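Local coordinates for RagB/SusD family nutrient uptake outer membrane protein (Bacteroides thetaiotaomicron, PDB 7KV3) that probably captures glucan oligosaccharides at the outer surface of the outer membrane, as a SusD-family glycan-binding lipoprotein that works with a nutrient-uptake transporter, at residues A[60-65]-A[286-291]; A[106-111]-A[494-499]; A[412-417]-A[444-449]. All blocks are in the same frame, centred on the assembly; numbering follows the deposited sequence.

Contact 1. Residues A[60-65]-A[286-291]. With BGC (beta-D-glucopyranose), chain B; BGC (beta-D-glucopyranose), chain C; BGC (beta-D-glucopyranose), chain D; BGC (beta-D-glucopyranose), chain E.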
loop_
_atom_site.group_PDB
_atom_site.type_symbol
_atom_site.label_atom_id
_atom_site.label_comp_id
_atom_site.label_asym_id
_atom_site.label_seq_id
_atom_site.Cartn_x
_atom_site.Cartn_y
_atom_site.Cartn_z
ATOM N N PRO A 60 -5.381 -9.134 3.146
ATOM C CA PRO A 60 -4.162 -9.751 2.603
ATOM C C PRO A 60 -2.988 -9.969 3.573
ATOM O O PRO A 60 -2.226 -10.892 3.367
ATOM C CB PRO A 60 -3.695 -8.822 1.470
ATOM C CG PRO A 60 -4.805 -7.842 1.248
ATOM C CD PRO A 60 -5.761 -7.928 2.418
ATOM N N ASP A 61 -2.839 -9.133 4.598
ATOM C CA ASP A 61 -1.754 -9.276 5.602
ATOM C C ASP A 61 -1.817 -10.633 6.336
ATOM O O ASP A 61 -0.752 -11.094 6.824
ATOM C CB ASP A 61 -1.763 -8.109 6.589
ATOM C CG ASP A 61 -3.061 -7.923 7.353
ATOM O OD1 ASP A 61 -4.132 -8.006 6.715
ATOM O OD2 ASP A 61 -2.985 -7.596 8.588
ATOM N N TRP A 62 -3.007 -11.224 6.488
ATOM C CA TRP A 62 -3.193 -12.618 6.978
ATOM C C TRP A 62 -4.517 -13.172 6.449
ATOM O O TRP A 62 -5.584 -12.802 6.997
ATOM C CB TRP A 62 -3.109 -12.744 8.499
ATOM C CG TRP A 62 -3.416 -14.140 8.971
ATOM C CD1 TRP A 62 -4.487 -14.514 9.732
ATOM C CD2 TRP A 62 -2.701 -15.356 8.677
ATOM N NE1 TRP A 62 -4.464 -15.860 9.968
ATOM C CE2 TRP A 62 -3.395 -16.408 9.317
ATOM C CE3 TRP A 62 -1.537 -15.664 7.960
ATOM C CZ2 TRP A 62 -2.964 -17.741 9.269
ATOM C CZ3 TRP A 62 -1.109 -16.978 7.905
ATOM C CH2 TRP A 62 -1.815 -18.004 8.556
ATOM N N ALA A 63 -4.452 -14.008 5.409
ATOM C CA ALA A 63 -5.641 -14.603 4.762
ATOM C C ALA A 63 -5.215 -15.785 3.890
ATOM O O ALA A 63 -4.087 -15.744 3.338
ATOM C CB ALA A 63 -6.363 -13.575 3.940
ATOM N N PHE A 64 -6.111 -16.773 3.741
ATOM C CA PHE A 64 -5.904 -17.951 2.863
ATOM C C PHE A 64 -4.558 -18.588 3.224
ATOM O O PHE A 64 -3.803 -18.986 2.323
ATOM C CB PHE A 64 -6.033 -17.511 1.410
ATOM C CG PHE A 64 -7.368 -16.869 1.132
ATOM C CD1 PHE A 64 -8.516 -17.647 1.023
ATOM C CD2 PHE A 64 -7.490 -15.486 1.014
ATOM C CE1 PHE A 64 -9.755 -17.053 0.803
ATOM C CE2 PHE A 64 -8.724 -14.902 0.776
ATOM C CZ PHE A 64 -9.853 -15.684 0.671
ATOM N N ASP A 65 -4.240 -18.554 4.521
ATOM C CA ASP A 65 -3.054 -19.200 5.127
ATOM C C ASP A 65 -1.740 -18.555 4.653
ATOM O O ASP A 65 -0.727 -19.258 4.696
ATOM C CB ASP A 65 -3.059 -20.694 4.810
ATOM C CG ASP A 65 -2.173 -21.489 5.743
ATOM O OD1 ASP A 65 -1.989 -21.034 6.883
ATOM O OD2 ASP A 65 -1.659 -22.560 5.316
ATOM N N ARG A 286 -9.843 -10.812 15.334
ATOM C CA ARG A 286 -9.193 -11.515 14.206
ATOM C C ARG A 286 -8.300 -12.613 14.809
ATOM O O ARG A 286 -7.601 -12.344 15.835
ATOM C CB ARG A 286 -8.423 -10.549 13.315
ATOM C CG ARG A 286 -7.826 -11.230 12.099
ATOM C CD ARG A 286 -7.024 -10.239 11.317
ATOM N NE ARG A 286 -6.779 -10.625 9.948
ATOM C CZ ARG A 286 -6.125 -9.857 9.083
ATOM N NH1 ARG A 286 -5.655 -8.674 9.457
ATOM N NH2 ARG A 286 -5.960 -10.257 7.844
ATOM N N ASP A 287 -8.381 -13.816 14.245
ATOM C CA ASP A 287 -7.648 -14.993 14.776
ATOM C C ASP A 287 -7.114 -15.832 13.605
ATOM O O ASP A 287 -7.477 -15.563 12.427
ATOM C CB ASP A 287 -8.524 -15.757 15.777
ATOM C CG ASP A 287 -7.765 -16.435 16.915
ATOM O OD1 ASP A 287 -6.517 -16.445 16.894
ATOM O OD2 ASP A 287 -8.431 -16.952 17.814
ATOM N N TRP A 288 -6.216 -16.759 13.920
ATOM C CA TRP A 288 -5.507 -17.632 12.942
ATOM C C TRP A 288 -6.504 -18.388 12.057
ATOM O O TRP A 288 -6.274 -18.415 10.832
ATOM C CB TRP A 288 -4.551 -18.573 13.689
ATOM C CG TRP A 288 -3.593 -17.808 14.549
ATOM C CD1 TRP A 288 -3.668 -17.618 15.895
ATOM C CD2 TRP A 288 -2.446 -17.064 14.104
ATOM N NE1 TRP A 288 -2.633 -16.835 16.325
ATOM C CE2 TRP A 288 -1.873 -16.473 15.246
ATOM C CE3 TRP A 288 -1.852 -16.841 12.850
ATOM C CZ2 TRP A 288 -0.722 -15.689 15.176
ATOM C CZ3 TRP A 288 -0.740 -16.034 12.776
ATOM C CH2 TRP A 288 -0.179 -15.475 13.928
ATOM N N GLY A 289 -7.562 -18.950 12.664
ATOM C CA GLY A 289 -8.621 -19.739 12.004
ATOM C C GLY A 289 -9.725 -18.852 11.426
ATOM O O GLY A 289 -10.462 -19.360 10.567
ATOM N N SER A 290 -9.830 -17.580 11.865
ATOM C CA SER A 290 -10.866 -16.585 11.456
ATOM C C SER A 290 -10.173 -15.297 10.992
ATOM O O SER A 290 -10.282 -14.209 11.574
ATOM C CB SER A 290 -11.867 -16.355 12.557
ATOM O OG SER A 290 -11.232 -15.863 13.719
ATOM N N PRO A 291 -9.376 -15.420 9.920
ATOM C CA PRO A 291 -8.561 -14.308 9.439
ATOM C C PRO A 291 -9.347 -13.146 8.805
ATOM O O PRO A 291 -8.785 -12.079 8.680
ATOM C CB PRO A 291 -7.694 -15.010 8.374
ATOM C CG PRO A 291 -8.584 -16.130 7.883
ATOM C CD PRO A 291 -9.168 -16.665 9.163
HETATM C C2 BGC B . -0.431 -19.603 17.475
HETATM C C3 BGC B . -0.467 -20.140 16.056
HETATM C C4 BGC B . -1.061 -21.538 16.000
HETATM C C5 BGC B . -2.358 -21.597 16.781
HETATM C C6 BGC B . -2.949 -22.980 16.653
HETATM C C1 BGC B . -1.739 -19.944 18.208
HETATM O O2 BGC B . -0.209 -18.180 17.499
HETATM O O3 BGC B . 0.847 -20.175 15.500
HETATM O O4 BGC B . -1.322 -21.855 14.629
HETATM O O5 BGC B . -2.084 -21.307 18.131
HETATM O O6 BGC B . -3.543 -22.918 15.371
HETATM C C2 BGC C . 2.781 -19.467 14.525
HETATM C C3 BGC C . 3.365 -18.729 13.342
HETATM C C4 BGC C . 2.632 -19.095 12.053
HETATM C C5 BGC C . 1.133 -18.942 12.274
HETATM C C6 BGC C . 0.356 -19.321 11.027
HETATM C C1 BGC C . 1.252 -19.272 14.604
HETATM O O2 BGC C . 3.276 -18.912 15.713
HETATM O O3 BGC C . 4.729 -19.051 13.153
HETATM O O4 BGC C . 3.089 -18.234 11.008
HETATM O O5 BGC C . 0.687 -19.736 13.379
HETATM O O6 BGC C . 0.495 -20.723 10.746
HETATM C C2 BGC D . -11.571 -16.029 19.046
HETATM C C3 BGC D . -11.055 -16.193 20.467
HETATM C C4 BGC D . -11.728 -15.122 21.354
HETATM C C5 BGC D . -13.245 -15.056 21.170
HETATM C C6 BGC D . -13.759 -13.784 21.798
HETATM C C1 BGC D . -13.089 -16.228 19.105
HETATM O O1 BGC D . -13.585 -16.259 17.790
HETATM O O2 BGC D . -10.946 -16.982 18.169
HETATM O O3 BGC D . -9.622 -16.087 20.499
HETATM O O4 BGC D . -11.458 -15.301 22.750
HETATM O O5 BGC D . -13.653 -15.117 19.783
HETATM O O6 BGC D . -15.126 -13.738 21.413
HETATM C C2 BGC E . -7.485 -16.935 20.945
HETATM C C3 BGC E . -6.579 -17.330 22.079
HETATM C C4 BGC E . -6.635 -16.275 23.183
HETATM C C5 BGC E . -8.080 -16.032 23.635
HETATM C C6 BGC E . -8.140 -14.958 24.693
HETATM C C1 BGC E . -8.874 -16.591 21.489
HETATM O O2 BGC E . -7.505 -17.979 19.966
HETATM O O3 BGC E . -5.252 -17.410 21.556
HETATM O O4 BGC E . -5.829 -16.653 24.295
HETATM O O5 BGC E . -8.852 -15.607 22.518
HETATM O O6 BGC E . -9.410 -15.045 25.319
#

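Contact 2. Residues A[106-111]-A[494-499]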
loop_
_atom_site.group_PDB
_atom_site.type_symbol
_atom_site.label_atom_id
_atom_site.label_comp_id
_atom_site.label_asym_id
_atom_site.label_seq_id
_atom_site.Cartn_x
_atom_site.Cartn_y
_atom_site.Cartn_z
ATOM N N ASN A 106 5.432 -21.606 -6.056
ATOM C CA ASN A 106 5.919 -21.041 -4.772
ATOM C C ASN A 106 5.690 -19.528 -4.804
ATOM O O ASN A 106 6.682 -18.754 -4.777
ATOM C CB ASN A 106 7.372 -21.460 -4.566
ATOM C CG ASN A 106 7.794 -21.493 -3.118
ATOM O OD1 ASN A 106 7.058 -21.052 -2.237
ATOM N ND2 ASN A 106 8.981 -22.023 -2.875
ATOM N N MET A 107 4.427 -19.128 -4.931
ATOM C CA MET A 107 4.046 -17.726 -5.232
ATOM C C MET A 107 3.116 -17.208 -4.133
ATOM O O MET A 107 2.598 -18.016 -3.361
ATOM C CB MET A 107 3.374 -17.621 -6.606
ATOM C CG MET A 107 4.249 -16.901 -7.627
ATOM S SD MET A 107 4.601 -15.153 -7.189
ATOM C CE MET A 107 2.922 -14.551 -7.067
ATOM N N ILE A 108 2.977 -15.888 -4.038
ATOM C CA ILE A 108 1.956 -15.242 -3.172
ATOM C C ILE A 108 0.607 -15.487 -3.853
ATOM O O ILE A 108 0.371 -14.969 -4.935
ATOM C CB ILE A 108 2.277 -13.756 -2.912
ATOM C CG1 ILE A 108 2.357 -12.918 -4.193
ATOM C CG2 ILE A 108 3.562 -13.661 -2.099
ATOM C CD1 ILE A 108 2.344 -11.433 -3.972
ATOM N N TYR A 109 -0.220 -16.312 -3.249
ATOM C CA TYR A 109 -1.547 -16.683 -3.775
ATOM C C TYR A 109 -2.637 -15.951 -2.970
ATOM O O TYR A 109 -3.722 -15.685 -3.508
ATOM C CB TYR A 109 -1.610 -18.217 -3.750
ATOM C CG TYR A 109 -2.689 -18.847 -4.582
ATOM C CD1 TYR A 109 -3.430 -18.104 -5.482
ATOM C CD2 TYR A 109 -2.967 -20.204 -4.457
ATOM C CE1 TYR A 109 -4.421 -18.700 -6.239
ATOM C CE2 TYR A 109 -3.961 -20.812 -5.203
ATOM C CZ TYR A 109 -4.693 -20.053 -6.099
ATOM O OH TYR A 109 -5.681 -20.621 -6.852
ATOM N N GLY A 110 -2.369 -15.625 -1.708
ATOM C CA GLY A 110 -3.369 -15.001 -0.816
ATOM C C GLY A 110 -3.912 -13.709 -1.396
ATOM O O GLY A 110 -5.130 -13.505 -1.392
ATOM N N LEU A 111 -3.029 -12.838 -1.866
ATOM C CA LEU A 111 -3.430 -11.513 -2.375
ATOM C C LEU A 111 -4.349 -11.707 -3.582
ATOM O O LEU A 111 -5.321 -10.935 -3.700
ATOM C CB LEU A 111 -2.182 -10.717 -2.767
ATOM C CG LEU A 111 -2.471 -9.334 -3.331
ATOM C CD1 LEU A 111 -3.209 -8.480 -2.301
ATOM C CD2 LEU A 111 -1.179 -8.686 -3.802
ATOM N N LYS A 494 8.093 -7.703 -14.966
ATOM C CA LYS A 494 7.069 -6.664 -14.695
ATOM C C LYS A 494 5.830 -7.315 -14.064
ATOM O O LYS A 494 5.191 -6.684 -13.213
ATOM C CB LYS A 494 6.705 -5.898 -15.970
ATOM C CG LYS A 494 5.814 -4.688 -15.710
ATOM C CD LYS A 494 5.584 -3.760 -16.897
ATOM C CE LYS A 494 4.418 -2.826 -16.623
ATOM N NZ LYS A 494 4.391 -1.642 -17.513
ATOM N N TYR A 495 5.552 -8.559 -14.446
ATOM C CA TYR A 495 4.341 -9.322 -14.065
ATOM C C TYR A 495 4.748 -10.675 -13.492
ATOM O O TYR A 495 5.383 -11.467 -14.209
ATOM C CB TYR A 495 3.439 -9.498 -15.277
ATOM C CG TYR A 495 3.063 -8.219 -15.981
ATOM C CD1 TYR A 495 2.518 -7.146 -15.293
ATOM C CD2 TYR A 495 3.219 -8.099 -17.349
ATOM C CE1 TYR A 495 2.169 -5.971 -15.944
ATOM C CE2 TYR A 495 2.851 -6.945 -18.020
ATOM C CZ TYR A 495 2.316 -5.881 -17.317
ATOM O OH TYR A 495 1.978 -4.739 -17.975
ATOM N N LEU A 496 4.391 -10.924 -12.229
ATOM C CA LEU A 496 4.725 -12.184 -11.532
ATOM C C LEU A 496 4.083 -13.373 -12.251
ATOM O O LEU A 496 3.114 -13.238 -13.010
ATOM C CB LEU A 496 4.233 -12.112 -10.092
ATOM C CG LEU A 496 4.929 -11.092 -9.195
ATOM C CD1 LEU A 496 4.140 -10.897 -7.918
ATOM C CD2 LEU A 496 6.343 -11.538 -8.870
ATOM N N PRO A 497 4.630 -14.583 -12.023
ATOM C CA PRO A 497 3.982 -15.817 -12.444
ATOM C C PRO A 497 2.623 -15.944 -11.759
ATOM O O PRO A 497 2.541 -15.749 -10.547
ATOM C CB PRO A 497 4.916 -16.941 -11.960
ATOM C CG PRO A 497 6.251 -16.242 -11.759
ATOM C CD PRO A 497 5.890 -14.836 -11.318
ATOM N N ILE A 498 1.602 -16.228 -12.565
ATOM C CA ILE A 498 0.243 -16.583 -12.074
ATOM C C ILE A 498 0.381 -17.880 -11.283
ATOM O O ILE A 498 1.090 -18.784 -11.701
ATOM C CB ILE A 498 -0.753 -16.678 -13.242
ATOM C CG1 ILE A 498 -0.914 -15.295 -13.863
ATOM C CG2 ILE A 498 -2.086 -17.266 -12.782
ATOM C CD1 ILE A 498 -1.654 -15.274 -15.166
ATOM N N PRO A 499 -0.215 -17.957 -10.080
ATOM C CA PRO A 499 -0.172 -19.174 -9.264
ATOM C C PRO A 499 -0.588 -20.424 -10.075
ATOM O O PRO A 499 -1.562 -20.349 -10.840
ATOM C CB PRO A 499 -1.173 -18.895 -8.131
ATOM C CG PRO A 499 -1.365 -17.381 -8.094
ATOM C CD PRO A 499 -0.992 -16.865 -9.466
#

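Contact 3. Residues A[412-417]-A[444-449]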
loop_
_atom_site.group_PDB
_atom_site.type_symbol
_atom_site.label_atom_id
_atom_site.label_comp_id
_atom_site.label_asym_id
_atom_site.label_seq_id
_atom_site.Cartn_x
_atom_site.Cartn_y
_atom_site.Cartn_z
ATOM N N ALA A 412 0.863 15.851 -8.835
ATOM C CA ALA A 412 0.659 17.130 -9.551
ATOM C C ALA A 412 2.000 17.640 -10.120
ATOM O O ALA A 412 2.034 17.947 -11.316
ATOM C CB ALA A 412 0.032 18.135 -8.636
ATOM N N ALA A 413 3.069 17.720 -9.317
ATOM C CA ALA A 413 4.398 18.173 -9.789
ATOM C C ALA A 413 4.826 17.302 -10.980
ATOM O O ALA A 413 5.237 17.850 -12.034
ATOM C CB ALA A 413 5.425 18.161 -8.669
ATOM N N GLU A 414 4.686 15.991 -10.865
ATOM C CA GLU A 414 5.149 15.072 -11.930
ATOM C C GLU A 414 4.287 15.220 -13.200
ATOM O O GLU A 414 4.878 15.209 -14.310
ATOM C CB GLU A 414 5.181 13.628 -11.437
ATOM C CG GLU A 414 5.748 12.714 -12.491
ATOM C CD GLU A 414 5.956 11.278 -12.063
ATOM O OE1 GLU A 414 5.814 10.993 -10.865
ATOM O OE2 GLU A 414 6.248 10.453 -12.956
ATOM N N LEU A 415 2.959 15.301 -13.078
ATOM C CA LEU A 415 2.048 15.454 -14.246
ATOM C C LEU A 415 2.365 16.774 -14.985
ATOM O O LEU A 415 2.399 16.764 -16.238
ATOM C CB LEU A 415 0.587 15.363 -13.785
ATOM C CG LEU A 415 0.116 13.978 -13.319
ATOM C CD1 LEU A 415 -1.153 14.082 -12.501
ATOM C CD2 LEU A 415 -0.091 13.050 -14.489
ATOM N N ILE A 416 2.662 17.846 -14.263
ATOM C CA ILE A 416 3.037 19.157 -14.866
ATOM C C ILE A 416 4.337 18.959 -15.667
ATOM O O ILE A 416 4.373 19.350 -16.853
ATOM C CB ILE A 416 3.165 20.273 -13.811
ATOM C CG1 ILE A 416 1.853 20.502 -13.072
ATOM C CG2 ILE A 416 3.648 21.571 -14.453
ATOM C CD1 ILE A 416 1.989 21.339 -11.838
ATOM N N THR A 417 5.355 18.316 -15.095
ATOM C CA THR A 417 6.640 18.117 -15.811
ATOM C C THR A 417 6.441 17.137 -16.987
ATOM O O THR A 417 7.222 17.210 -17.912
ATOM C CB THR A 417 7.778 17.720 -14.853
ATOM O OG1 THR A 417 7.564 16.385 -14.392
ATOM C CG2 THR A 417 7.882 18.652 -13.674
ATOM N N PRO A 444 11.904 21.343 -9.836
ATOM C CA PRO A 444 10.978 20.256 -10.132
ATOM C C PRO A 444 11.397 19.529 -11.406
ATOM O O PRO A 444 10.659 19.520 -12.375
ATOM C CB PRO A 444 9.651 20.984 -10.341
ATOM C CG PRO A 444 10.057 22.308 -10.972
ATOM C CD PRO A 444 11.384 22.644 -10.322
ATOM N N THR A 445 12.585 18.939 -11.380
ATOM C CA THR A 445 12.997 17.981 -12.422
ATOM C C THR A 445 12.312 16.649 -12.125
ATOM O O THR A 445 11.977 16.378 -10.947
ATOM C CB THR A 445 14.515 17.821 -12.428
ATOM O OG1 THR A 445 14.869 17.189 -11.197
ATOM C CG2 THR A 445 15.236 19.146 -12.555
ATOM N N LEU A 446 12.112 15.842 -13.150
ATOM C CA LEU A 446 11.572 14.479 -12.982
ATOM C C LEU A 446 12.419 13.699 -11.968
ATOM O O LEU A 446 11.828 13.008 -11.190
ATOM C CB LEU A 446 11.573 13.771 -14.329
ATOM C CG LEU A 446 10.220 13.595 -14.983
ATOM C CD1 LEU A 446 10.393 12.712 -16.218
ATOM C CD2 LEU A 446 9.221 13.000 -13.988
ATOM N N ASP A 447 13.754 13.780 -12.031
ATOM C CA ASP A 447 14.682 13.068 -11.106
ATOM C C ASP A 447 14.489 13.561 -9.669
ATOM O O ASP A 447 14.527 12.705 -8.763
ATOM C CB ASP A 447 16.160 13.199 -11.507
ATOM C CG ASP A 447 16.548 12.353 -12.716
ATOM O OD1 ASP A 447 15.709 11.530 -13.141
ATOM O OD2 ASP A 447 17.683 12.551 -13.262
ATOM N N ASN A 448 14.295 14.858 -9.445
ATOM C CA ASN A 448 14.092 15.372 -8.067
ATOM C C ASN A 448 12.729 14.925 -7.546
ATOM O O ASN A 448 12.618 14.612 -6.358
ATOM C CB ASN A 448 14.218 16.891 -7.955
ATOM C CG ASN A 448 15.646 17.360 -8.133
ATOM O OD1 ASN A 448 16.580 16.563 -8.075
ATOM N ND2 ASN A 448 15.823 18.649 -8.371
ATOM N N ILE A 449 11.719 14.912 -8.396
ATOM C CA ILE A 449 10.341 14.510 -7.990
ATOM C C ILE A 449 10.340 13.013 -7.654
ATOM O O ILE A 449 9.762 12.656 -6.613
ATOM C CB ILE A 449 9.322 14.868 -9.089
ATOM C CG1 ILE A 449 9.183 16.382 -9.245
ATOM C CG2 ILE A 449 7.973 14.213 -8.811
ATOM C CD1 ILE A 449 8.493 16.801 -10.518
#

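Contact 1. Residues A[60-65]-A[286-291]
W62 and R286 bind two loops of the glucan-binding surface to each other, and the contact illustrates how a sugar platform can be backed by a buried salt bridge and hydrogen bonds to the backbone. At the packed end the R286 side chain, extended from CG to NE, presents the edge of its guanidinium to D61 OD1 and reaches the carbonyl of W62. NH2 donates to D61 OD1 at 3.1 Å, with that oxygen in the guanidinium plane, although the carboxylate is met from above its own plane and the two planes stand 63° apart. NH1 completes the salt bridge to D61 OD2 at 3.0 Å. The same NH2 also grips W62 O at 2.7 Å, while NE turns back to P291 O, so this arginine ties its own loop as well as the facing one. T297 and A298 also hydrogen-bond to D61 OD2, so this buried oxygen does not rely on the arginine alone. With CG of W62 anti to the backbone N (chi1 175°), the indole swings across to P291 and W288: CD1 lies 3.5 Å from P291 CB, and NE1 donates to W288 O at 3.2 Å, nearly in the ring plane. The W288 edge points at the W62 face in a T-shaped pair, planes at 72°. On the other, more open side W288 is partly exposed and takes sugar on one face; its CZ3 is 3.5 Å from C5 of the chain C glucose. D287 OD2 accepts O2 of the chain D glucose at 2.5 Å and also O2 of the chain E glucose. Behind this platform, 60-65 belongs to the loop that joins helix 43-54 to helix 70-75, with P60, A63 and F64 resting on helix 110-130, whereas 286-291 follows strand 273-277 and precedes helix 299-303.

Contact 2. Residues A[106-111]-A[494-499]
The loop that leads into helix 110-130 meets, in this contact, the proline-rich segment that ends at the N-cap of helix 500-505, and the pairing shows how two helix entrances can be joined without a single hydrogen bond between the segments. P499, the N-cap residue, lies over one face of the Y109 ring: its CB is 3.8 Å from the ring centroid and 20° off the normal, a CH-pi contact, while CG comes to 3.4 Å from Y109 CD1 near the rim. Y109 holds its ring there with CG anti to the backbone N (chi1 -163°), and the hydroxyl at the far end is hydrogen-bonded to E502 of the helix that P499 precedes. M107 reaches the other part of the segment with a chain bent at chi2 and chi3. The bend brings CE to 3.9 Å from L496 CD1 and places CG 3.6 Å from P497 O, the same carbonyl that accepts a hydrogen bond from W162. I108 adds a more distant apolar touch, its CD1 lying 4.4 Å from L496 CD1. Helix 137-162 closes over this group through W162 and F161, and M97 of helix 92-98 touches both I108 and L496. A CH-pi contact of proline on tyrosine, beside methionine and leucine, ties the C-terminal stretch to the early helices of the largely helical SusD fold.

Contact 3. Residues A[412-417]-A[444-449]
A413 begins the contact, its CB facing the second helix and meeting I449 CD1 at 3.8 Å; the same methyl lies 3.7 Å from A413 C, so the isoleucine tip rests on the helix backbone as well as on the small side chain. One residue on, E414 offers its aliphatic part. Its CB is 3.9 Å from I449 CG2, and CG, anti to the backbone N (chi1 -176°), is 3.8 Å from L446 CD2. The extended chain carries the carboxylate past the leucine to R469 and R418, whose salt bridges at OE2 would balance its charge. This is helix-to-helix packing in the alpha-helical part of the SusD fold, whose family belongs to the TPR clan: the last turns of helix 405-417 lie against the first turn of helix 446-456, with helix 425-435 between them in sequence. T445 caps that first turn, its OG1 accepting from N448 N at 3.0 Å. At the end of helix 405-417, T417 is divided between two tasks. Its OG1 bonds to E414 O at 2.9 Å, one turn back; with OG1 so bonded at chi1 71°, CG2 faces the second segment, beside P444 O and tip to tip with I449 CD1, the two methyls 3.7 Å apart. Replacing T417 by an alanine would probably leave I449 CD1 and the P444 carbonyl with a gap where CG2 had been and the E414 carbonyl without its hydroxyl donor. The hydroxyl also touches L446, CD2 lying 3.8 Å from OG1, on the partly exposed flank where R418 meets the same leucine.

Contacts 1 and 2 are both buried and join the early, starch-binding-associated part of the chain to the later SusD-family part; they meet directly, P60 CB lying 3.8 Å from L111 CD1, and their segments alternate along the sequence. Contact 3 is nested inside the loop closed by contact 2 but stands apart, its centre about 40 Å from that of contact 1 and on the opposite side of the chain's centre. It is only partly buried and joins two nearby helices. Chemistry follows place: a salt bridge, hydrogen bonds and a tryptophan pair at the glucan site in contact 1, apolar and CH-pi packing in contact 2, and methyl packing between helices in contact 3.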